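PDB 2G2Q: glutaredoxin-2 from Vaccinia virus, which transfers disulfides from a membrane-associated viral partner to virion membrane proteins and is needed for virion morphogenesis and replication. Local coordinates for residues A[5-10]-A[32-37]; A[71-76]-A[84-89]. One frame throughout, in Å; residues are numbered along the deposited sequence.

Interaction 1. Residues A[5-10]-A[32-37]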
ATOM      1  N   LEU A   5       9.067   5.740  -4.615  1.00 28.99           N
ATOM      2  CA  LEU A   5       8.068   4.928  -3.931  1.00 28.85           C
ATOM      3  C   LEU A   5       6.854   4.756  -4.844  1.00 29.09           C
ATOM      4  O   LEU A   5       6.359   5.733  -5.411  1.00 28.85           O
ATOM      5  CB  LEU A   5       7.648   5.549  -2.591  1.00 28.45           C
ATOM      6  CG  LEU A   5       8.797   5.760  -1.583  1.00 28.90           C
ATOM      7  CD1 LEU A   5       8.373   6.535  -0.298  1.00 26.82           C
ATOM      8  CD2 LEU A   5       9.510   4.444  -1.249  1.00 25.61           C
ATOM      9  N   ILE A   6       6.408   3.507  -4.997  1.00 28.79           N
ATOM     10  CA  ILE A   6       5.229   3.187  -5.785  1.00 28.59           C
ATOM     11  C   ILE A   6       4.173   2.654  -4.846  1.00 28.62           C
ATOM     12  O   ILE A   6       4.347   1.601  -4.217  1.00 29.02           O
ATOM     13  CB  ILE A   6       5.515   2.150  -6.913  1.00 28.78           C
ATOM     14  CG1 ILE A   6       6.548   2.691  -7.908  1.00 28.62           C
ATOM     15  CG2 ILE A   6       4.271   1.824  -7.685  1.00 28.11           C
ATOM     16  CD1 ILE A   6       7.885   2.096  -7.712  1.00 28.43           C
ATOM     17  N   ILE A   7       3.086   3.406  -4.743  1.00 28.13           N
ATOM     18  CA  ILE A   7       1.968   3.066  -3.879  1.00 27.39           C
ATOM     19  C   ILE A   7       0.755   2.525  -4.663  1.00 27.39           C
ATOM     20  O   ILE A   7       0.211   3.207  -5.520  1.00 26.81           O
ATOM     21  CB  ILE A   7       1.549   4.296  -3.068  1.00 27.32           C
ATOM     22  CG1 ILE A   7       2.755   4.793  -2.249  1.00 26.85           C
ATOM     23  CG2 ILE A   7       0.341   3.970  -2.165  1.00 26.94           C
ATOM     24  CD1 ILE A   7       2.627   6.223  -1.745  1.00 26.49           C
ATOM     25  N   PHE A   8       0.365   1.292  -4.346  1.00 27.59           N
ATOM     26  CA  PHE A   8      -0.828   0.657  -4.882  1.00 28.03           C
ATOM     27  C   PHE A   8      -1.953   0.724  -3.875  1.00 28.31           C
ATOM     28  O   PHE A   8      -1.752   0.459  -2.696  1.00 28.38           O
ATOM     29  CB  PHE A   8      -0.557  -0.832  -5.156  1.00 28.42           C
ATOM     30  CG  PHE A   8       0.293  -1.098  -6.380  1.00 29.10           C
ATOM     31  CD1 PHE A   8      -0.288  -1.572  -7.556  1.00 28.79           C
ATOM     32  CD2 PHE A   8       1.674  -0.889  -6.353  1.00 27.65           C
ATOM     33  CE1 PHE A   8       0.504  -1.825  -8.688  1.00 28.70           C
ATOM     34  CE2 PHE A   8       2.451  -1.131  -7.472  1.00 27.34           C
ATOM     35  CZ  PHE A   8       1.877  -1.593  -8.640  1.00 27.51           C
ATOM     36  N   GLY A   9      -3.152   1.048  -4.353  1.00 28.86           N
ATOM     37  CA  GLY A   9      -4.381   0.968  -3.557  1.00 28.50           C
ATOM     38  C   GLY A   9      -5.577   1.399  -4.395  1.00 28.60           C
ATOM     39  O   GLY A   9      -5.405   1.851  -5.513  1.00 27.91           O
ATOM     40  N   LYS A  10      -6.788   1.244  -3.865  1.00 29.53           N
ATOM     41  CA  LYS A  10      -7.978   1.829  -4.494  1.00 30.70           C
ATOM     42  C   LYS A  10      -7.938   3.344  -4.437  1.00 31.26           C
ATOM     43  O   LYS A  10      -7.561   3.922  -3.408  1.00 31.56           O
ATOM     44  CB  LYS A  10      -9.251   1.357  -3.816  1.00 30.84           C
ATOM     45  CG  LYS A  10      -9.887   0.162  -4.488  1.00 32.21           C
ATOM     46  CD  LYS A  10     -10.993  -0.433  -3.634  1.00 32.83           C
ATOM     47  CE  LYS A  10     -12.175   0.478  -3.556  1.00 33.74           C
ATOM     48  NZ  LYS A  10     -13.278  -0.227  -2.879  1.00 34.09           N
ATOM     49  N   ILE A  32       7.239   9.992  -5.844  1.00 31.71           N
ATOM     50  CA  ILE A  32       6.082   9.170  -5.492  1.00 31.47           C
ATOM     51  C   ILE A  32       5.201   8.955  -6.717  1.00 31.17           C
ATOM     52  O   ILE A  32       4.929   9.899  -7.471  1.00 31.02           O
ATOM     53  CB  ILE A  32       5.241   9.832  -4.368  1.00 31.48           C
ATOM     54  CG1 ILE A  32       6.098  10.009  -3.113  1.00 32.13           C
ATOM     55  CG2 ILE A  32       3.999   9.003  -4.057  1.00 31.36           C
ATOM     56  CD1 ILE A  32       5.646  11.141  -2.208  1.00 33.50           C
ATOM     57  N   LEU A  33       4.781   7.708  -6.911  1.00 30.61           N
ATOM     58  CA  LEU A  33       3.842   7.364  -7.961  1.00 30.77           C
ATOM     59  C   LEU A  33       2.751   6.491  -7.384  1.00 30.42           C
ATOM     60  O   LEU A  33       3.007   5.696  -6.464  1.00 29.93           O
ATOM     61  CB  LEU A  33       4.517   6.606  -9.097  1.00 31.23           C
ATOM     62  CG  LEU A  33       5.560   7.278  -9.973  1.00 32.21           C
ATOM     63  CD1 LEU A  33       6.089   6.194 -10.882  1.00 35.37           C
ATOM     64  CD2 LEU A  33       4.999   8.436 -10.789  1.00 31.10           C
ATOM     65  N   HIS A  34       1.549   6.663  -7.943  1.00 29.84           N
ATOM     66  CA  HIS A  34       0.335   5.960  -7.539  1.00 30.05           C
ATOM     67  C   HIS A  34      -0.147   5.076  -8.649  1.00 29.84           C
ATOM     68  O   HIS A  34      -0.378   5.536  -9.776  1.00 29.34           O
ATOM     69  CB  HIS A  34      -0.789   6.954  -7.174  1.00 29.99           C
ATOM     70  CG  HIS A  34      -0.491   7.732  -5.943  1.00 31.77           C
ATOM     71  ND1 HIS A  34       0.287   8.868  -5.959  1.00 33.25           N
ATOM     72  CD2 HIS A  34      -0.779   7.484  -4.641  1.00 33.38           C
ATOM     73  CE1 HIS A  34       0.433   9.315  -4.723  1.00 34.80           C
ATOM     74  NE2 HIS A  34      -0.195   8.489  -3.904  1.00 35.51           N
ATOM     75  N   VAL A  35      -0.310   3.803  -8.324  1.00 29.61           N
ATOM     76  CA  VAL A  35      -1.038   2.905  -9.198  1.00 29.72           C
ATOM     77  C   VAL A  35      -2.403   2.698  -8.556  1.00 29.77           C
ATOM     78  O   VAL A  35      -2.509   2.270  -7.403  1.00 30.25           O
ATOM     79  CB  VAL A  35      -0.283   1.584  -9.438  1.00 29.88           C
ATOM     80  CG1 VAL A  35      -0.893   0.801 -10.600  1.00 28.32           C
ATOM     81  CG2 VAL A  35       1.195   1.875  -9.740  1.00 30.24           C
ATOM     82  N   ASP A  36      -3.444   3.066  -9.287  1.00 29.62           N
ATOM     83  CA  ASP A  36      -4.797   2.853  -8.821  1.00 29.68           C
ATOM     84  C   ASP A  36      -5.227   1.446  -9.164  1.00 29.27           C
ATOM     85  O   ASP A  36      -5.031   0.981 -10.290  1.00 29.55           O
ATOM     86  CB  ASP A  36      -5.753   3.830  -9.491  1.00 30.19           C
ATOM     87  CG  ASP A  36      -5.602   5.250  -8.984  1.00 31.52           C
ATOM     88  OD1 ASP A  36      -4.920   5.482  -7.963  1.00 34.11           O
ATOM     89  OD2 ASP A  36      -6.190   6.146  -9.617  1.00 35.20           O
ATOM     90  N   ILE A  37      -5.809   0.770  -8.186  1.00 28.45           N
ATOM     91  CA  ILE A  37      -6.439  -0.499  -8.427  1.00 27.82           C
ATOM     92  C   ILE A  37      -7.904  -0.234  -8.705  1.00 27.34           C
ATOM     93  O   ILE A  37      -8.612   0.249  -7.834  1.00 27.19           O
ATOM     94  CB  ILE A  37      -6.324  -1.403  -7.226  1.00 27.90           C
ATOM     95  CG1 ILE A  37      -4.856  -1.731  -6.963  1.00 28.02           C
ATOM     96  CG2 ILE A  37      -7.136  -2.666  -7.483  1.00 28.66           C
ATOM     97  CD1 ILE A  37      -4.605  -2.298  -5.612  1.00 29.50           C
TER
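Val35 packs against the ring of Phe8 on the neighbouring strand. Its CB lies over one ring face, offset toward the rim and 3.8 Å from the ring centroid, a CH-pi contact. Its two methyls divide the work. CG1 meets Phe8 CE1 at 3.5 Å. CG2, anti to its own carbonyl carbon, touches both Phe8 CZ and Ile6 CG2, each at 3.7 Å. Ile6, Phe8 and Val35 share this face of the sheet.

Ile7 points to the other face. Its CD1 reaches Ile32 CG2 at 3.9 Å and also approaches the ring of His34. Beyond these two strands Ile7 rests on Val23 of helix 14-24, while His34 NE2 bonds to Ser20 OG of that helix.

Ile37 closes the contact at the C-terminal end. Its N gives a hydrogen bond of 2.9 Å to Gly9 O, and its CD1 lies over the backbone of Gly9, 3.9 Å from Gly9 CA. Between the strands, Ile7 N bonds to Leu33 O and Val35 N to Ile7 O. This is the parallel pairing of a beta-alpha-beta crossover, strand 3-9, helix 14-24 and strand 30-36, which opens the thioredoxin fold.

Interaction 2. Residues A[71-76]-A[84-89]. With SO4 (sulfate ion), chain D.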
ATOM      1  N   VAL A  71      -3.225  -1.901   0.561  1.00 32.47           N
ATOM      2  CA  VAL A  71      -2.213  -0.899   0.229  1.00 32.98           C
ATOM      3  C   VAL A  71      -0.831  -1.521   0.257  1.00 32.97           C
ATOM      4  O   VAL A  71      -0.459  -2.203   1.212  1.00 33.61           O
ATOM      5  CB  VAL A  71      -2.332   0.405   1.097  1.00 33.65           C
ATOM      6  CG1 VAL A  71      -2.301   0.092   2.611  1.00 33.26           C
ATOM      7  CG2 VAL A  71      -1.284   1.456   0.679  1.00 32.29           C
ATOM      8  N   SER A  72      -0.095  -1.317  -0.823  1.00 32.54           N
ATOM      9  CA  SER A  72       1.254  -1.808  -0.919  1.00 32.52           C
ATOM     10  C   SER A  72       2.190  -0.724  -1.426  1.00 31.52           C
ATOM     11  O   SER A  72       1.845   0.049  -2.331  1.00 31.41           O
ATOM     12  CB  SER A  72       1.307  -3.026  -1.843  1.00 33.53           C
ATOM     13  OG  SER A  72       0.386  -4.013  -1.414  1.00 36.49           O
ATOM     14  N   ILE A  73       3.383  -0.698  -0.845  1.00 30.76           N
ATOM     15  CA  ILE A  73       4.435   0.234  -1.208  1.00 30.09           C
ATOM     16  C   ILE A  73       5.705  -0.506  -1.692  1.00 29.56           C
ATOM     17  O   ILE A  73       6.215  -1.414  -1.035  1.00 29.05           O
ATOM     18  CB  ILE A  73       4.761   1.179  -0.039  1.00 30.38           C
ATOM     19  CG1 ILE A  73       3.497   1.928   0.411  1.00 30.40           C
ATOM     20  CG2 ILE A  73       5.866   2.159  -0.423  1.00 31.16           C
ATOM     21  CD1 ILE A  73       3.680   2.752   1.695  1.00 30.04           C
ATOM     22  N   PHE A  74       6.188  -0.092  -2.853  1.00 28.60           N
ATOM     23  CA  PHE A  74       7.441  -0.565  -3.390  1.00 28.60           C
ATOM     24  C   PHE A  74       8.417   0.599  -3.497  1.00 28.78           C
ATOM     25  O   PHE A  74       8.031   1.776  -3.577  1.00 28.60           O
ATOM     26  CB  PHE A  74       7.248  -1.177  -4.780  1.00 28.63           C
ATOM     27  CG  PHE A  74       6.375  -2.381  -4.790  1.00 28.36           C
ATOM     28  CD1 PHE A  74       4.988  -2.255  -4.872  1.00 29.72           C
ATOM     29  CD2 PHE A  74       6.923  -3.637  -4.715  1.00 27.56           C
ATOM     30  CE1 PHE A  74       4.170  -3.373  -4.864  1.00 29.28           C
ATOM     31  CE2 PHE A  74       6.114  -4.754  -4.725  1.00 29.81           C
ATOM     32  CZ  PHE A  74       4.732  -4.625  -4.788  1.00 29.10           C
ATOM     33  N   LYS A  75       9.691   0.252  -3.508  1.00 28.68           N
ATOM     34  CA  LYS A  75      10.749   1.234  -3.565  1.00 28.79           C
ATOM     35  C   LYS A  75      11.551   0.862  -4.802  1.00 28.39           C
ATOM     36  O   LYS A  75      12.107  -0.236  -4.882  1.00 28.78           O
ATOM     37  CB  LYS A  75      11.576   1.190  -2.267  1.00 28.53           C
ATOM     38  CG  LYS A  75      12.693   2.217  -2.195  1.00 29.35           C
ATOM     39  CD  LYS A  75      13.364   2.275  -0.814  1.00 28.65           C
ATOM     40  CE  LYS A  75      14.248   1.059  -0.527  1.00 28.14           C
ATOM     41  NZ  LYS A  75      14.821   1.129   0.856  1.00 28.41           N
ATOM     42  N   TYR A  76      11.560   1.754  -5.788  1.00 28.01           N
ATOM     43  CA  TYR A  76      12.299   1.527  -7.027  1.00 27.25           C
ATOM     44  C   TYR A  76      13.512   2.451  -7.130  1.00 27.21           C
ATOM     45  O   TYR A  76      13.404   3.677  -6.937  1.00 26.78           O
ATOM     46  CB  TYR A  76      11.396   1.722  -8.265  1.00 27.17           C
ATOM     47  CG  TYR A  76      12.117   1.422  -9.560  1.00 26.95           C
ATOM     48  CD1 TYR A  76      12.638   0.148  -9.805  1.00 25.22           C
ATOM     49  CD2 TYR A  76      12.309   2.407 -10.530  1.00 27.06           C
ATOM     50  CE1 TYR A  76      13.292  -0.152 -10.983  1.00 25.85           C
ATOM     51  CE2 TYR A  76      12.978   2.118 -11.728  1.00 25.89           C
ATOM     52  CZ  TYR A  76      13.475   0.831 -11.938  1.00 26.75           C
ATOM     53  OH  TYR A  76      14.167   0.511 -13.107  1.00 28.11           O
ATOM     54  N   ALA A  84      12.473  -2.927  -4.339  1.00 31.68           N
ATOM     55  CA  ALA A  84      12.365  -3.314  -2.952  1.00 32.51           C
ATOM     56  C   ALA A  84      10.914  -3.392  -2.491  1.00 33.22           C
ATOM     57  O   ALA A  84      10.094  -2.547  -2.844  1.00 33.79           O
ATOM     58  CB  ALA A  84      13.152  -2.361  -2.085  1.00 32.88           C
ATOM     59  N   PHE A  85      10.611  -4.423  -1.705  1.00 34.02           N
ATOM     60  CA  PHE A  85       9.309  -4.616  -1.080  1.00 34.96           C
ATOM     61  C   PHE A  85       9.243  -3.998   0.301  1.00 34.37           C
ATOM     62  O   PHE A  85       9.838  -4.517   1.214  1.00 34.22           O
ATOM     63  CB  PHE A  85       9.084  -6.101  -0.868  1.00 36.39           C
ATOM     64  CG  PHE A  85       8.075  -6.692  -1.769  1.00 39.52           C
ATOM     65  CD1 PHE A  85       6.730  -6.700  -1.408  1.00 43.82           C
ATOM     66  CD2 PHE A  85       8.460  -7.254  -2.984  1.00 43.28           C
ATOM     67  CE1 PHE A  85       5.758  -7.266  -2.265  1.00 46.20           C
ATOM     68  CE2 PHE A  85       7.520  -7.821  -3.857  1.00 43.70           C
ATOM     69  CZ  PHE A  85       6.165  -7.830  -3.501  1.00 43.41           C
ATOM     70  N   VAL A  86       8.487  -2.927   0.488  1.00 34.06           N
ATOM     71  CA  VAL A  86       8.377  -2.361   1.836  1.00 33.42           C
ATOM     72  C   VAL A  86       7.408  -3.145   2.747  1.00 34.14           C
ATOM     73  O   VAL A  86       6.277  -3.466   2.352  1.00 33.45           O
ATOM     74  CB  VAL A  86       8.017  -0.863   1.791  1.00 33.17           C
ATOM     75  CG1 VAL A  86       8.102  -0.252   3.167  1.00 30.96           C
ATOM     76  CG2 VAL A  86       8.951  -0.116   0.829  1.00 31.67           C
ATOM     77  N   ASP A  87       7.874  -3.455   3.964  1.00 34.95           N
ATOM     78  CA  ASP A  87       7.063  -4.129   4.984  1.00 35.56           C
ATOM     79  C   ASP A  87       6.371  -3.126   5.929  1.00 35.92           C
ATOM     80  O   ASP A  87       6.875  -2.800   7.016  1.00 35.50           O
ATOM     81  CB  ASP A  87       7.901  -5.144   5.755  1.00 35.86           C
ATOM     82  CG  ASP A  87       7.067  -6.016   6.672  1.00 38.63           C
ATOM     83  OD1 ASP A  87       7.633  -6.915   7.338  1.00 41.54           O
ATOM     84  OD2 ASP A  87       5.840  -5.803   6.742  1.00 41.79           O
ATOM     85  N   ILE A  88       5.182  -2.693   5.518  1.00 36.25           N
ATOM     86  CA  ILE A  88       4.481  -1.564   6.142  1.00 36.77           C
ATOM     87  C   ILE A  88       3.495  -1.878   7.277  1.00 36.81           C
ATOM     88  O   ILE A  88       3.009  -0.960   7.939  1.00 36.65           O
ATOM     89  CB  ILE A  88       3.704  -0.784   5.087  1.00 36.87           C
ATOM     90  CG1 ILE A  88       2.601  -1.676   4.494  1.00 36.29           C
ATOM     91  CG2 ILE A  88       4.667  -0.235   4.050  1.00 37.39           C
ATOM     92  CD1 ILE A  88       1.733  -0.996   3.487  1.00 37.37           C
ATOM     93  N   ASN A  89       3.205  -3.157   7.498  1.00 37.07           N
ATOM     94  CA  ASN A  89       2.171  -3.555   8.449  1.00 37.72           C
ATOM     95  C   ASN A  89       2.313  -2.957   9.849  1.00 37.69           C
ATOM     96  O   ASN A  89       1.328  -2.461  10.412  1.00 37.45           O
ATOM     97  CB  ASN A  89       2.066  -5.075   8.525  1.00 38.16           C
ATOM     98  CG  ASN A  89       1.507  -5.681   7.255  1.00 40.21           C
ATOM     99  OD1 ASN A  89       1.974  -5.390   6.150  1.00 43.44           O
ATOM    100  ND2 ASN A  89       0.499  -6.538   7.403  1.00 42.01           N
TER
HETATM  101  S   SO4 D 125      16.731   4.293  -0.067  1.00 57.10           S
HETATM  102  O1  SO4 D 125      16.989   3.088  -0.842  1.00 57.18           O
HETATM  103  O2  SO4 D 125      15.602   4.074   0.836  1.00 57.82           O
HETATM  104  O3  SO4 D 125      17.933   4.588   0.715  1.00 58.74           O
HETATM  105  O4  SO4 D 125      16.442   5.408  -0.968  1.00 56.05           O
HETATM  106  O   HOH W   1       4.066  -2.827   0.819  1.00 18.26           O
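Lys75 and Ala84 are joined by two backbone hydrogen bonds. Lys75 N gives one to Ala84 O at 2.9 Å. Ala84 N returns the other to Lys75 O at 2.8 Å. Farther along, Val86 N bonds to Ile73 O at 3.1 Å. Next to this bond a water links the two segments. The water accepts from Ile73 N and donates to Val86 O, both at 2.8 Å.

The ammonium of Lys75 turns away from Ala84. Its NZ gives a 3.0 Å hydrogen bond to O2 of a sulfate ion, probably from the crystallisation liquor, and a weak one to O1. Backbone oxygens of Ile111 and Ala114 also accept from NZ, and Asn3, Tyr30 and Tyr116 hold the sulfate.

Strands 71-77 and 82-85 form the beta hairpin of the thioredoxin fold. Lys75 and Ala84 are a hydrogen-bonded antiparallel pair; Phe74 and Phe85 are the adjacent non-hydrogen-bonded pair, on the other face. The two phenyl rings make an edge-to-face stack with planes at 66°. The edge of Phe74 does the touching. Its CE2 stands over the face of Phe85, toward the rim, 3.3 Å from Phe85 CZ. Trp119 meets both residues.

Ile73 occupies the same face as Lys75. Its CG2 meets Val86 CG2 obliquely, and its CD1 meets Ile88 CG2, the two side chains at about a right angle. Ile88 has CG1 between the backbone N and the carbonyl carbon (chi1 64°). The branch ends with CD1 against Val71 O at 3.4 Å. Leu107 of helix 104-113 packs on both Ile73 and Ile88, and Ile111 of the same helix packs on Val86.

In the fold
Both interactions belong to one mixed sheet, where strands 3-9 and 71-77 are neighbours. Ile6 N and Phe8 N, of interaction 1, probably bond to Phe74 O and Ser72 O of interaction 2, so the two pairings continue one another. Interaction 1 is parallel and partly buried, and includes the outermost strand 30-36. Interaction 2 is antiparallel and mostly buried, with helix 104-113 packed on its aliphatic residues. Direct backbone bonds run the length of interaction 1, one of them weak. In interaction 2 the direct bonds give way to a bridging water. Their aromatic contacts differ too: an aliphatic side chain lies over one ring face in interaction 1, whereas interaction 2 sets ring against ring.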